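Local coordinates for protein UDP-N-acetylglucosamine pyrophosphorylase (Entamoeba histolytica, PDB 3OC9) that probably catalyses the formation of UDP-N-acetylglucosamine and diphosphate from UTP and N-acetylglucosamine 1-phosphate, at residues A[107-112]-A[125-130]; A[209-214]-A[224-229]; A[360-365]-A[375-380]. All coordinates share one frame; numbering follows the deposited sequence. Where two conformers were deposited one is given.

Contact 1: A[107-112]-A[125-130]; sequences EINNYF and IHCFPQ. With EDO (1,2-ethanediol), chain C.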
ATOM      1  N   GLU A 107       0.532 -16.171  14.452  1.00 30.08           N
ATOM      2  CA  GLU A 107       0.924 -14.969  15.225  1.00 29.76           C
ATOM      3  C   GLU A 107       0.051 -13.727  14.885  1.00 28.48           C
ATOM      4  O   GLU A 107      -0.365 -12.972  15.780  1.00 27.32           O
ATOM      5  CB  GLU A 107       2.436 -14.691  15.063  1.00 30.82           C
ATOM      6  CG  GLU A 107       2.919 -13.355  15.666  1.00 33.62           C
ATOM      7  CD  GLU A 107       4.435 -13.108  15.557  1.00 37.57           C
ATOM      8  OE1 GLU A 107       5.109 -13.703  14.678  1.00 38.09           O
ATOM      9  OE2 GLU A 107       4.948 -12.289  16.359  1.00 39.51           O
ATOM     10  N   ILE A 108      -0.250 -13.537  13.601  1.00 27.22           N
ATOM     11  CA  ILE A 108      -1.096 -12.407  13.178  1.00 26.62           C
ATOM     12  C   ILE A 108      -2.559 -12.560  13.629  1.00 26.44           C
ATOM     13  O   ILE A 108      -3.160 -11.613  14.137  1.00 25.36           O
ATOM     14  CB  ILE A 108      -0.981 -12.132  11.646  1.00 26.17           C
ATOM     15  CG1 ILE A 108       0.458 -11.736  11.304  1.00 27.54           C
ATOM     16  CG2 ILE A 108      -1.951 -11.008  11.211  1.00 25.16           C
ATOM     17  CD1 ILE A 108       0.838 -11.966   9.871  1.00 31.64           C
ATOM     18  N   ASN A 109      -3.122 -13.761  13.473  1.00 26.38           N
ATOM     19  CA  ASN A 109      -4.476 -14.046  13.964  1.00 26.74           C
ATOM     20  C   ASN A 109      -4.622 -13.782  15.480  1.00 26.55           C
ATOM     21  O   ASN A 109      -5.607 -13.168  15.920  1.00 25.35           O
ATOM     22  CB  ASN A 109      -4.893 -15.500  13.626  1.00 27.77           C
ATOM     23  CG  ASN A 109      -5.492 -15.646  12.221  1.00 28.19           C
ATOM     24  OD1 ASN A 109      -6.092 -14.718  11.677  1.00 30.82           O
ATOM     25  ND2 ASN A 109      -5.392 -16.850  11.665  1.00 31.42           N
ATOM     26  N   ASN A 110      -3.629 -14.230  16.255  1.00 27.26           N
ATOM     27  CA  ASN A 110      -3.617 -14.003  17.704  0.50 27.45           C
ATOM     28  C   ASN A 110      -3.520 -12.514  18.062  1.00 26.99           C
ATOM     29  O   ASN A 110      -4.157 -12.065  19.025  1.00 26.86           O
ATOM     30  CB  ASN A 110      -2.479 -14.779  18.379  0.50 28.30           C
ATOM     31  CG  ASN A 110      -2.779 -16.263  18.522  0.50 29.87           C
ATOM     32  OD1 ASN A 110      -3.938 -16.683  18.537  0.50 30.66           O
ATOM     33  ND2 ASN A 110      -1.729 -17.064  18.637  0.50 31.59           N
ATOM     34  N   TYR A 111      -2.737 -11.751  17.286  1.00 26.18           N
ATOM     35  CA  TYR A 111      -2.565 -10.305  17.516  1.00 25.70           C
ATOM     36  C   TYR A 111      -3.911  -9.568  17.412  1.00 25.50           C
ATOM     37  O   TYR A 111      -4.269  -8.797  18.317  1.00 25.22           O
ATOM     38  CB  TYR A 111      -1.498  -9.697  16.572  1.00 25.87           C
ATOM     39  CG  TYR A 111      -1.291  -8.202  16.748  1.00 25.24           C
ATOM     40  CD1 TYR A 111      -1.916  -7.285  15.892  1.00 25.72           C
ATOM     41  CD2 TYR A 111      -0.482  -7.700  17.778  1.00 27.27           C
ATOM     42  CE1 TYR A 111      -1.738  -5.898  16.056  1.00 25.36           C
ATOM     43  CE2 TYR A 111      -0.310  -6.308  17.956  1.00 28.35           C
ATOM     44  CZ  TYR A 111      -0.937  -5.425  17.078  1.00 26.72           C
ATOM     45  OH  TYR A 111      -0.784  -4.066  17.230  1.00 29.08           O
ATOM     46  N   PHE A 112      -4.679  -9.838  16.349  1.00 24.43           N
ATOM     47  CA  PHE A 112      -6.012  -9.216  16.196  1.00 24.03           C
ATOM     48  C   PHE A 112      -7.030  -9.648  17.292  1.00 24.56           C
ATOM     49  O   PHE A 112      -7.749  -8.812  17.862  1.00 24.24           O
ATOM     50  CB  PHE A 112      -6.571  -9.433  14.770  1.00 24.34           C
ATOM     51  CG  PHE A 112      -6.035  -8.448  13.733  1.00 22.74           C
ATOM     52  CD1 PHE A 112      -6.632  -7.188  13.569  1.00 21.94           C
ATOM     53  CD2 PHE A 112      -4.938  -8.775  12.927  1.00 22.55           C
ATOM     54  CE1 PHE A 112      -6.141  -6.263  12.593  1.00 22.88           C
ATOM     55  CE2 PHE A 112      -4.428  -7.851  11.965  1.00 24.57           C
ATOM     56  CZ  PHE A 112      -5.040  -6.586  11.810  1.00 21.11           C
ATOM     57  N   ILE A 125     -12.345  -9.571   8.880  1.00 22.82           N
ATOM     58  CA  ILE A 125     -10.874  -9.707   8.798  0.50 22.79           C
ATOM     59  C   ILE A 125     -10.541 -11.108   8.290  1.00 22.57           C
ATOM     60  O   ILE A 125     -10.978 -12.079   8.907  1.00 22.66           O
ATOM     61  CB  ILE A 125     -10.241  -9.564  10.212  0.50 23.24           C
ATOM     62  CG1 ILE A 125     -10.522  -8.180  10.789  0.50 23.85           C
ATOM     63  CG2 ILE A 125      -8.730  -9.855  10.191  0.50 23.44           C
ATOM     64  CD1 ILE A 125      -9.693  -7.102  10.158  0.50 22.76           C
ATOM     65  N   HIS A 126      -9.766 -11.219   7.195  1.00 21.69           N
ATOM     66  CA  HIS A 126      -9.475 -12.534   6.571  1.00 22.60           C
ATOM     67  C   HIS A 126      -7.988 -12.734   6.211  1.00 22.97           C
ATOM     68  O   HIS A 126      -7.544 -12.301   5.127  1.00 21.57           O
ATOM     69  CB  HIS A 126     -10.336 -12.740   5.299  1.00 22.92           C
ATOM     70  CG  HIS A 126     -11.780 -12.361   5.461  1.00 23.78           C
ATOM     71  ND1 HIS A 126     -12.744 -13.260   5.878  1.00 26.19           N
ATOM     72  CD2 HIS A 126     -12.428 -11.187   5.239  1.00 22.90           C
ATOM     73  CE1 HIS A 126     -13.919 -12.651   5.926  1.00 26.25           C
ATOM     74  NE2 HIS A 126     -13.758 -11.393   5.538  1.00 24.35           N
ATOM     75  N   CYS A 127      -7.241 -13.424   7.082  1.00 22.74           N
ATOM     76  CA  CYS A 127      -5.825 -13.752   6.801  1.00 23.62           C
ATOM     77  C   CYS A 127      -5.733 -14.992   5.896  1.00 23.37           C
ATOM     78  O   CYS A 127      -6.434 -16.003   6.139  1.00 24.09           O
ATOM     79  CB  CYS A 127      -5.035 -13.983   8.118  1.00 23.50           C
ATOM     80  SG  CYS A 127      -4.833 -12.543   9.220  1.00 28.77           S
ATOM     81  N   PHE A 128      -4.915 -14.913   4.839  1.00 23.12           N
ATOM     82  CA  PHE A 128      -4.700 -16.053   3.887  1.00 22.92           C
ATOM     83  C   PHE A 128      -3.221 -16.263   3.489  1.00 23.42           C
ATOM     84  O   PHE A 128      -2.475 -15.297   3.358  1.00 22.17           O
ATOM     85  CB  PHE A 128      -5.581 -15.907   2.630  1.00 23.45           C
ATOM     86  CG  PHE A 128      -5.204 -14.739   1.728  1.00 22.33           C
ATOM     87  CD1 PHE A 128      -5.557 -13.405   2.068  1.00 21.53           C
ATOM     88  CD2 PHE A 128      -4.516 -14.964   0.532  1.00 22.90           C
ATOM     89  CE1 PHE A 128      -5.198 -12.326   1.225  1.00 22.48           C
ATOM     90  CE2 PHE A 128      -4.162 -13.901  -0.319  1.00 25.21           C
ATOM     91  CZ  PHE A 128      -4.506 -12.572   0.026  1.00 23.21           C
ATOM     92  N   PRO A 129      -2.785 -17.537   3.282  1.00 24.32           N
ATOM     93  CA  PRO A 129      -1.352 -17.731   2.971  1.00 24.66           C
ATOM     94  C   PRO A 129      -1.001 -17.743   1.472  1.00 24.64           C
ATOM     95  O   PRO A 129      -1.792 -18.229   0.657  1.00 24.98           O
ATOM     96  CB  PRO A 129      -1.041 -19.101   3.606  1.00 25.77           C
ATOM     97  CG  PRO A 129      -2.367 -19.862   3.510  1.00 25.44           C
ATOM     98  CD  PRO A 129      -3.447 -18.799   3.685  1.00 24.98           C
ATOM     99  N   GLN A 130       0.171 -17.203   1.129  1.00 24.59           N
ATOM    100  CA  GLN A 130       0.779 -17.366  -0.218  1.00 25.13           C
ATOM    101  C   GLN A 130       1.815 -18.506  -0.189  1.00 25.72           C
ATOM    102  O   GLN A 130       2.232 -18.951   0.897  1.00 25.72           O
ATOM    103  CB  GLN A 130       1.420 -16.047  -0.718  1.00 24.68           C
ATOM    104  CG  GLN A 130       2.673 -15.605   0.091  1.00 25.93           C
ATOM    105  CD  GLN A 130       3.322 -14.286  -0.371  1.00 24.97           C
ATOM    106  OE1 GLN A 130       3.495 -13.347   0.432  1.00 25.62           O
ATOM    107  NE2 GLN A 130       3.722 -14.223  -1.641  1.00 28.54           N
TER
HETATM  108  C1  EDO C 403       6.701 -11.872  -1.143  1.00 42.55           C
HETATM  109  O1  EDO C 403       5.381 -11.330  -0.957  1.00 41.38           O
HETATM  110  C2  EDO C 403       7.799 -10.985  -0.547  1.00 44.29           C
HETATM  111  O2  EDO C 403       8.168  -9.943  -1.468  1.00 46.60           O
HETATM  112  O   HOH W   1      -8.340 -14.549   9.559  1.00 29.26           O
HETATM  113  O   HOH W   2      -6.830 -17.461   8.976  1.00 30.56           O
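Ile108 is the first residue of 107-112 to meet the strand: its branch methyl CG2 lies 3.8 Å from SG of Cys127. With CG1 anti to the carbonyl carbon (chi1 -63°), CG2 is left as the branch facing the thiol. Elsewhere the buried Ile108 side chain rests on Ala42 and Thr100.

One residue on, Asn109 brings a different chemistry. Its carboxamide reaches the same cysteine from the solvent side, OD1 standing 3.5 Å from Cys127 SG, and two waters tie it to the strand backbone. One donates to Asn109 OD1 and, 2.9 Å from Cys127 N, accepts from that amide. The other accepts from Asn109 ND2 and donates to Cys127 O. Both ends of the carboxamide are thus used, and both backbone polar groups of Cys127 are supplied through water, whereas His126 and Phe128 spend theirs on strand 95-100.

Strand 95-100, helix 105-114 and strand 125-134 form a beta-alpha-beta crossover. Here the helix runs back almost antiparallel to the second strand, at 169°, with the axes 9.8 Å apart, and one side of it lies on the sheet.

Phe112, one turn beyond Ile108, is buried and makes the last contact of the helix segment. Its CE1 is 4.4 Å from CD1 of Ile125 in the one of that residue's two conformers taken here, so this loose apolar touch is doubtful in detail; the ring also meets Phe69 of helix 68-87. At the far end of 125-130, Gln130 OE1 accepts from O1 of an ethanediol, probably left from the crystallisation liquor.

Contact 2: A[209-214]-A[224-229]; sequences ICIKIV and GVLVKE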
ATOM      1  N   ILE A 209      -8.040  -1.696 -14.248  1.00 17.91           N
ATOM      2  CA  ILE A 209      -7.015  -1.251 -13.278  1.00 17.31           C
ATOM      3  C   ILE A 209      -7.003   0.286 -13.217  1.00 17.37           C
ATOM      4  O   ILE A 209      -7.039   0.953 -14.288  1.00 17.19           O
ATOM      5  CB  ILE A 209      -5.557  -1.739 -13.643  1.00 17.64           C
ATOM      6  CG1 ILE A 209      -5.540  -3.211 -14.091  1.00 18.31           C
ATOM      7  CG2 ILE A 209      -4.585  -1.520 -12.421  1.00 17.37           C
ATOM      8  CD1 ILE A 209      -4.158  -3.699 -14.624  1.00 19.94           C
ATOM      9  N   CYS A 210      -6.960   0.842 -11.993  1.00 17.02           N
ATOM     10  CA  CYS A 210      -6.698   2.272 -11.772  1.00 17.42           C
ATOM     11  C   CYS A 210      -5.355   2.396 -10.994  1.00 17.31           C
ATOM     12  O   CYS A 210      -5.253   1.936  -9.821  1.00 17.01           O
ATOM     13  CB  CYS A 210      -7.868   2.940 -11.013  1.00 18.28           C
ATOM     14  SG  CYS A 210      -7.662   4.764 -10.681  1.00 20.37           S
ATOM     15  N   ILE A 211      -4.348   3.020 -11.622  1.00 16.02           N
ATOM     16  CA  ILE A 211      -2.961   3.099 -11.063  1.00 15.95           C
ATOM     17  C   ILE A 211      -2.665   4.509 -10.501  1.00 16.26           C
ATOM     18  O   ILE A 211      -2.634   5.470 -11.288  1.00 16.14           O
ATOM     19  CB  ILE A 211      -1.870   2.780 -12.158  1.00 16.37           C
ATOM     20  CG1 ILE A 211      -2.170   1.448 -12.869  1.00 16.98           C
ATOM     21  CG2 ILE A 211      -0.446   2.752 -11.536  1.00 15.19           C
ATOM     22  CD1 ILE A 211      -1.277   1.168 -14.172  1.00 17.60           C
ATOM     23  N   LYS A 212      -2.452   4.633  -9.177  1.00 15.24           N
ATOM     24  CA  LYS A 212      -2.012   5.930  -8.579  1.00 16.20           C
ATOM     25  C   LYS A 212      -0.514   6.208  -8.860  1.00 16.03           C
ATOM     26  O   LYS A 212       0.327   5.301  -8.744  1.00 16.66           O
ATOM     27  CB  LYS A 212      -2.352   6.030  -7.054  1.00 15.98           C
ATOM     28  CG  LYS A 212      -3.838   6.498  -6.800  1.00 15.42           C
ATOM     29  CD  LYS A 212      -4.251   6.447  -5.306  1.00 14.38           C
ATOM     30  CE  LYS A 212      -5.523   7.293  -5.024  1.00 17.05           C
ATOM     31  NZ  LYS A 212      -5.913   7.264  -3.531  1.00 17.89           N
ATOM     32  N   ILE A 213      -0.191   7.453  -9.245  1.00 16.44           N
ATOM     33  CA  ILE A 213       1.198   7.846  -9.569  1.00 16.16           C
ATOM     34  C   ILE A 213       1.588   9.166  -8.896  1.00 17.33           C
ATOM     35  O   ILE A 213       0.706   9.982  -8.541  1.00 17.36           O
ATOM     36  CB  ILE A 213       1.495   7.900 -11.139  1.00 15.24           C
ATOM     37  CG1 ILE A 213       0.716   9.024 -11.870  1.00 15.82           C
ATOM     38  CG2 ILE A 213       1.208   6.520 -11.801  1.00 15.29           C
ATOM     39  CD1 ILE A 213       1.408  10.471 -11.845  1.00 16.38           C
ATOM     40  N   VAL A 214       2.895   9.358  -8.725  1.00 18.26           N
ATOM     41  CA  VAL A 214       3.464  10.683  -8.397  1.00 19.37           C
ATOM     42  C   VAL A 214       4.291  11.187  -9.599  1.00 19.37           C
ATOM     43  O   VAL A 214       4.998  10.406 -10.249  1.00 20.38           O
ATOM     44  CB  VAL A 214       4.338  10.662  -7.082  1.00 19.22           C
ATOM     45  CG1 VAL A 214       3.465  10.389  -5.841  1.00 21.31           C
ATOM     46  CG2 VAL A 214       5.541   9.617  -7.165  1.00 19.37           C
ATOM     47  N   GLY A 224      10.145   3.334 -10.076  1.00 23.20           N
ATOM     48  CA  GLY A 224       9.843   2.787 -11.424  1.00 21.89           C
ATOM     49  C   GLY A 224       8.830   3.656 -12.178  1.00 21.32           C
ATOM     50  O   GLY A 224       8.018   4.355 -11.541  1.00 18.99           O
ATOM     51  N   VAL A 225       8.851   3.613 -13.521  1.00 20.55           N
ATOM     52  CA  VAL A 225       8.002   4.498 -14.345  1.00 20.90           C
ATOM     53  C   VAL A 225       7.145   3.749 -15.386  1.00 19.92           C
ATOM     54  O   VAL A 225       7.563   2.704 -15.896  1.00 20.79           O
ATOM     55  CB  VAL A 225       8.800   5.649 -15.088  1.00 21.65           C
ATOM     56  CG1 VAL A 225       9.598   6.535 -14.095  1.00 22.91           C
ATOM     57  CG2 VAL A 225       9.721   5.091 -16.167  1.00 23.14           C
ATOM     58  N   LEU A 226       5.967   4.292 -15.720  1.00 19.42           N
ATOM     59  CA  LEU A 226       5.071   3.636 -16.720  1.00 19.11           C
ATOM     60  C   LEU A 226       5.490   3.929 -18.167  1.00 20.44           C
ATOM     61  O   LEU A 226       5.918   5.058 -18.489  1.00 21.03           O
ATOM     62  CB  LEU A 226       3.605   4.085 -16.543  1.00 18.95           C
ATOM     63  CG  LEU A 226       2.994   3.920 -15.143  1.00 18.91           C
ATOM     64  CD1 LEU A 226       1.537   4.369 -15.159  1.00 19.38           C
ATOM     65  CD2 LEU A 226       3.078   2.461 -14.622  1.00 18.10           C
ATOM     66  N   VAL A 227       5.331   2.916 -19.022  1.00 20.32           N
ATOM     67  CA  VAL A 227       5.570   3.035 -20.466  1.00 21.03           C
ATOM     68  C   VAL A 227       4.405   2.357 -21.215  1.00 22.04           C
ATOM     69  O   VAL A 227       3.656   1.590 -20.618  1.00 21.36           O
ATOM     70  CB  VAL A 227       6.938   2.384 -20.906  1.00 21.29           C
ATOM     71  CG1 VAL A 227       8.158   2.995 -20.149  1.00 20.87           C
ATOM     72  CG2 VAL A 227       6.903   0.863 -20.745  1.00 21.36           C
ATOM     73  N   LYS A 228       4.260   2.648 -22.512  1.00 23.49           N
ATOM     74  CA  LYS A 228       3.258   1.986 -23.364  1.00 25.48           C
ATOM     75  C   LYS A 228       3.968   1.205 -24.482  1.00 26.41           C
ATOM     76  O   LYS A 228       4.880   1.740 -25.122  1.00 26.24           O
ATOM     77  CB  LYS A 228       2.288   3.029 -23.953  1.00 26.56           C
ATOM     78  CG  LYS A 228       1.048   2.431 -24.626  1.00 29.52           C
ATOM     79  CD  LYS A 228       0.172   3.499 -25.294  1.00 33.96           C
ATOM     80  CE  LYS A 228      -0.773   4.167 -24.308  1.00 38.36           C
ATOM     81  NZ  LYS A 228      -1.750   5.066 -25.023  1.00 40.93           N
ATOM     82  N   GLU A 229       3.562  -0.051 -24.690  1.00 27.26           N
ATOM     83  CA  GLU A 229       4.103  -0.918 -25.760  1.00 29.31           C
ATOM     84  C   GLU A 229       2.954  -1.649 -26.471  1.00 29.80           C
ATOM     85  O   GLU A 229       2.215  -2.411 -25.838  1.00 28.31           O
ATOM     86  CB  GLU A 229       5.085  -1.934 -25.165  1.00 29.65           C
ATOM     87  CG  GLU A 229       5.833  -2.802 -26.191  1.00 34.65           C
ATOM     88  CD  GLU A 229       6.993  -3.614 -25.597  1.00 39.12           C
ATOM     89  OE1 GLU A 229       7.188  -3.630 -24.363  1.00 42.57           O
ATOM     90  OE2 GLU A 229       7.734  -4.246 -26.380  1.00 43.03           O
TER
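No ring, amide or carboxylate takes part where Leu226 meets Ile211 and Ile213, so there are no faces or edges to match across this contact; it is made of methyl groups. Around it, Ile211 also touches Phe316, His260 and Asn264.

Leu226 does its work with a single methyl. CD1 lies 4.0 Å from Ile213 CG2 and, more loosely, 4.4 Å from Ile211 CD1. Its chi2 of -178° sets CD1 anti to CA, extending the chain toward the other strand, while CD2 branches off nearer the Leu226 backbone.

The two isoleucines stand two residues apart on one face of strand 209-215, which belongs to the large mixed sheet of this GT-A-like nucleotidyltransferase fold and has strands 258-261, 263-267 and 322-326 as neighbours. Strand 225-229 is not part of that sheet; it pairs with 232-236 in an antiparallel hairpin. Side chains therefore bridge the gap: no hydrogen bond crosses it, and the nearest CA atoms, those of Ile213 and Val225, are 9.0 Å apart.

The isoleucines offer different branches. Ile211 reaches out with the end of its long arm, CD1. Ile213 has CG1 wedged between its backbone N and carbonyl carbon (chi1 67°), which swings CD1 away and leaves the short CG2 to meet the leucine, the two side chains crossing at a slant. Ile213 CG2 also sits 4.1 Å from Ile211 CG2. Lys212 points off the other face of the strand, its NZ in salt bridges with Glu332 and Asp195. Leu226 also touches Cys258 of strand 258-261.

Contact 3: A[360-365]-A[375-380]; sequences YYLKKA and PICEIS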
ATOM      1  N   TYR A 360      -2.654  21.704   7.555  1.00 29.93           N
ATOM      2  CA  TYR A 360      -3.339  22.010   6.293  1.00 30.37           C
ATOM      3  C   TYR A 360      -4.856  21.740   6.354  1.00 30.27           C
ATOM      4  O   TYR A 360      -5.654  22.587   5.919  1.00 31.24           O
ATOM      5  CB  TYR A 360      -2.652  21.277   5.108  1.00 29.49           C
ATOM      6  CG  TYR A 360      -3.423  21.296   3.773  1.00 31.66           C
ATOM      7  CD1 TYR A 360      -3.286  22.363   2.878  1.00 34.00           C
ATOM      8  CD2 TYR A 360      -4.272  20.239   3.414  1.00 30.85           C
ATOM      9  CE1 TYR A 360      -3.980  22.380   1.661  1.00 35.53           C
ATOM     10  CE2 TYR A 360      -4.980  20.252   2.198  1.00 33.32           C
ATOM     11  CZ  TYR A 360      -4.827  21.323   1.331  1.00 35.27           C
ATOM     12  OH  TYR A 360      -5.516  21.355   0.124  1.00 39.02           O
ATOM     13  N   TYR A 361      -5.261  20.580   6.886  1.00 29.67           N
ATOM     14  CA  TYR A 361      -6.690  20.226   6.973  1.00 30.03           C
ATOM     15  C   TYR A 361      -7.461  21.187   7.928  1.00 31.32           C
ATOM     16  O   TYR A 361      -8.590  21.626   7.625  1.00 31.13           O
ATOM     17  CB  TYR A 361      -6.876  18.752   7.384  1.00 28.79           C
ATOM     18  CG  TYR A 361      -6.668  17.720   6.251  1.00 27.30           C
ATOM     19  CD1 TYR A 361      -6.980  18.030   4.911  1.00 26.96           C
ATOM     20  CD2 TYR A 361      -6.206  16.422   6.543  1.00 25.57           C
ATOM     21  CE1 TYR A 361      -6.807  17.060   3.866  1.00 25.66           C
ATOM     22  CE2 TYR A 361      -6.029  15.452   5.509  1.00 25.72           C
ATOM     23  CZ  TYR A 361      -6.337  15.788   4.183  1.00 26.15           C
ATOM     24  OH  TYR A 361      -6.163  14.846   3.158  1.00 25.94           O
ATOM     25  N   LEU A 362      -6.847  21.524   9.060  1.00 31.80           N
ATOM     26  CA  LEU A 362      -7.445  22.507   9.981  1.00 33.40           C
ATOM     27  C   LEU A 362      -7.703  23.874   9.316  1.00 34.98           C
ATOM     28  O   LEU A 362      -8.770  24.460   9.511  1.00 35.56           O
ATOM     29  CB  LEU A 362      -6.601  22.672  11.256  1.00 33.50           C
ATOM     30  CG  LEU A 362      -6.727  21.595  12.340  1.00 33.99           C
ATOM     31  CD1 LEU A 362      -5.592  21.700  13.390  1.00 34.35           C
ATOM     32  CD2 LEU A 362      -8.108  21.585  13.037  1.00 33.43           C
ATOM     33  N   LYS A 363      -6.746  24.353   8.524  1.00 35.93           N
ATOM     34  CA  LYS A 363      -6.884  25.627   7.791  1.00 38.13           C
ATOM     35  C   LYS A 363      -7.936  25.563   6.670  1.00 38.78           C
ATOM     36  O   LYS A 363      -8.643  26.546   6.411  1.00 39.37           O
ATOM     37  CB  LYS A 363      -5.531  26.091   7.236  1.00 38.28           C
ATOM     38  CG  LYS A 363      -4.500  26.458   8.320  1.00 39.90           C
ATOM     39  CD  LYS A 363      -3.137  26.789   7.705  1.00 43.31           C
ATOM     40  CE  LYS A 363      -2.090  26.996   8.796  1.00 44.99           C
ATOM     41  NZ  LYS A 363      -0.709  27.196   8.260  1.00 48.44           N
ATOM     42  N   LYS A 364      -8.043  24.408   6.013  1.00 38.33           N
ATOM     43  CA  LYS A 364      -9.035  24.216   4.959  1.00 39.04           C
ATOM     44  C   LYS A 364     -10.465  24.221   5.549  1.00 39.44           C
ATOM     45  O   LYS A 364     -11.438  24.571   4.853  1.00 40.06           O
ATOM     46  CB  LYS A 364      -8.728  22.924   4.177  1.00 38.25           C
ATOM     47  CG  LYS A 364      -9.461  22.765   2.849  1.00 40.30           C
ATOM     48  CD  LYS A 364      -8.939  21.548   2.058  1.00 41.51           C
ATOM     49  CE  LYS A 364      -9.689  21.371   0.740  1.00 43.65           C
ATOM     50  NZ  LYS A 364      -8.907  20.516  -0.202  1.00 45.20           N
ATOM     51  N   ALA A 365     -10.582  23.847   6.824  1.00 39.03           N
ATOM     52  CA  ALA A 365     -11.867  23.817   7.516  1.00 39.70           C
ATOM     53  C   ALA A 365     -12.255  25.188   8.119  1.00 40.89           C
ATOM     54  O   ALA A 365     -13.333  25.332   8.701  1.00 41.11           O
ATOM     55  CB  ALA A 365     -11.875  22.722   8.591  1.00 39.40           C
ATOM     56  N   PRO A 375       5.436  22.060  17.033  1.00 42.38           N
ATOM     57  CA  PRO A 375       4.924  21.561  15.750  1.00 40.80           C
ATOM     58  C   PRO A 375       3.845  20.452  15.846  1.00 39.26           C
ATOM     59  O   PRO A 375       3.325  20.024  14.806  1.00 38.71           O
ATOM     60  CB  PRO A 375       6.184  20.995  15.089  1.00 40.78           C
ATOM     61  CG  PRO A 375       6.951  20.421  16.245  1.00 41.33           C
ATOM     62  CD  PRO A 375       6.644  21.318  17.451  1.00 42.38           C
ATOM     63  N   ILE A 376       3.513  20.007  17.056  1.00 38.31           N
ATOM     64  CA  ILE A 376       2.630  18.823  17.262  1.00 36.51           C
ATOM     65  C   ILE A 376       1.153  19.066  16.895  1.00 35.74           C
ATOM     66  O   ILE A 376       0.508  19.957  17.445  1.00 35.62           O
ATOM     67  CB  ILE A 376       2.737  18.290  18.719  1.00 37.25           C
ATOM     68  CG1 ILE A 376       4.200  17.971  19.047  1.00 37.31           C
ATOM     69  CG2 ILE A 376       1.825  17.047  18.947  1.00 36.55           C
ATOM     70  CD1 ILE A 376       4.467  17.709  20.499  1.00 39.66           C
ATOM     71  N   CYS A 377       0.633  18.268  15.953  1.00 33.64           N
ATOM     72  CA  CYS A 377      -0.785  18.312  15.568  1.00 32.65           C
ATOM     73  C   CYS A 377      -1.204  16.875  15.207  1.00 31.51           C
ATOM     74  O   CYS A 377      -0.899  16.424  14.104  1.00 31.14           O
ATOM     75  CB  CYS A 377      -0.983  19.255  14.374  1.00 31.25           C
ATOM     76  SG  CYS A 377      -2.699  19.642  13.846  1.00 32.60           S
ATOM     77  N   GLU A 378      -1.844  16.175  16.148  1.00 31.24           N
ATOM     78  CA  GLU A 378      -2.264  14.763  15.976  1.00 31.44           C
ATOM     79  C   GLU A 378      -3.783  14.632  15.929  1.00 31.31           C
ATOM     80  O   GLU A 378      -4.480  14.923  16.920  1.00 32.46           O
ATOM     81  CB  GLU A 378      -1.718  13.854  17.093  1.00 32.13           C
ATOM     82  CG  GLU A 378      -0.205  13.888  17.257  1.00 33.39           C
ATOM     83  CD  GLU A 378       0.381  12.692  18.017  1.00 33.80           C
ATOM     84  OE1 GLU A 378      -0.366  11.808  18.518  1.00 35.19           O
ATOM     85  OE2 GLU A 378       1.623  12.617  18.093  1.00 33.36           O
ATOM     86  N   ILE A 379      -4.286  14.171  14.783  1.00 30.14           N
ATOM     87  CA  ILE A 379      -5.718  13.999  14.544  1.00 29.58           C
ATOM     88  C   ILE A 379      -6.009  12.519  14.253  1.00 29.33           C
ATOM     89  O   ILE A 379      -5.542  11.986  13.238  1.00 29.05           O
ATOM     90  CB  ILE A 379      -6.202  14.882  13.354  1.00 29.47           C
ATOM     91  CG1 ILE A 379      -5.917  16.381  13.637  1.00 30.71           C
ATOM     92  CG2 ILE A 379      -7.691  14.579  13.044  1.00 29.78           C
ATOM     93  CD1 ILE A 379      -6.380  17.366  12.535  1.00 30.55           C
ATOM     94  N   SER A 380      -6.774  11.866  15.134  1.00 29.08           N
ATOM     95  CA  SER A 380      -7.036  10.416  15.011  1.00 29.32           C
ATOM     96  C   SER A 380      -7.663  10.046  13.663  1.00 28.41           C
ATOM     97  O   SER A 380      -8.566  10.739  13.189  1.00 27.61           O
ATOM     98  CB  SER A 380      -7.937   9.921  16.138  1.00 30.18           C
ATOM     99  OG  SER A 380      -8.194   8.524  15.982  1.00 31.25           O
TER
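The last turn of helix 347-364 packs against strand 377-379, which pairs in parallel with 402-404 near the C-terminus. Leu362 is the helix residue that bridges the two elements, and it meets Cys377 and Ile379, the two strand residues that point toward it.

The closest touch is Leu362 CD1 to Cys377 SG, 3.6 Å. The thiol is turned anti to its own backbone N (chi1 -172°), which carries it out to the leucine methyl. Ile379 comes in beside it with its long arm: Ile379 CD1 lies 4.2 Å from Leu362 CG, at the fork of the leucine, and 4.5 Å from Leu362 CD1. The same terminal methyl is 4.5 Å from Cys377 SG, so sulfur, fork and methyl make one small apolar cluster. All three residues are buried, and no hydrogen bond joins the segments.

Polar ties lie just alongside. Cys377 O accepts from Asn358 ND2, one turn back on the helix, and Glu378 OE2 bonds to Tyr355 OH and to the backbone N of Glu63. Ile359 adds to the cover over Cys377, and Val369 touches Leu362. A helix leucine set against two strand residues of one face, i and i+2, is alpha/beta layer packing on a small scale, here on a two-stranded parallel sheet.

In the fold
Contacts 1 and 2 both reach the large mixed sheet, on opposite sides of the chain's centre, their own centres 31 Å apart. Contact 1 lays a helix on that sheet; contact 2 brings a separate hairpin up to it. Contact 3 belongs to neither arrangement: it lies farthest out, about 23 Å from the chain centre to its own, and joins a helix end to the small C-terminal sheet. Distance from the centre does not set the chemistry. Contacts 2 and 3 are wholly buried and apolar, whereas contact 1 is only partly buried and adds a water-bridged polar margin to its apolar side. None of the three touches another.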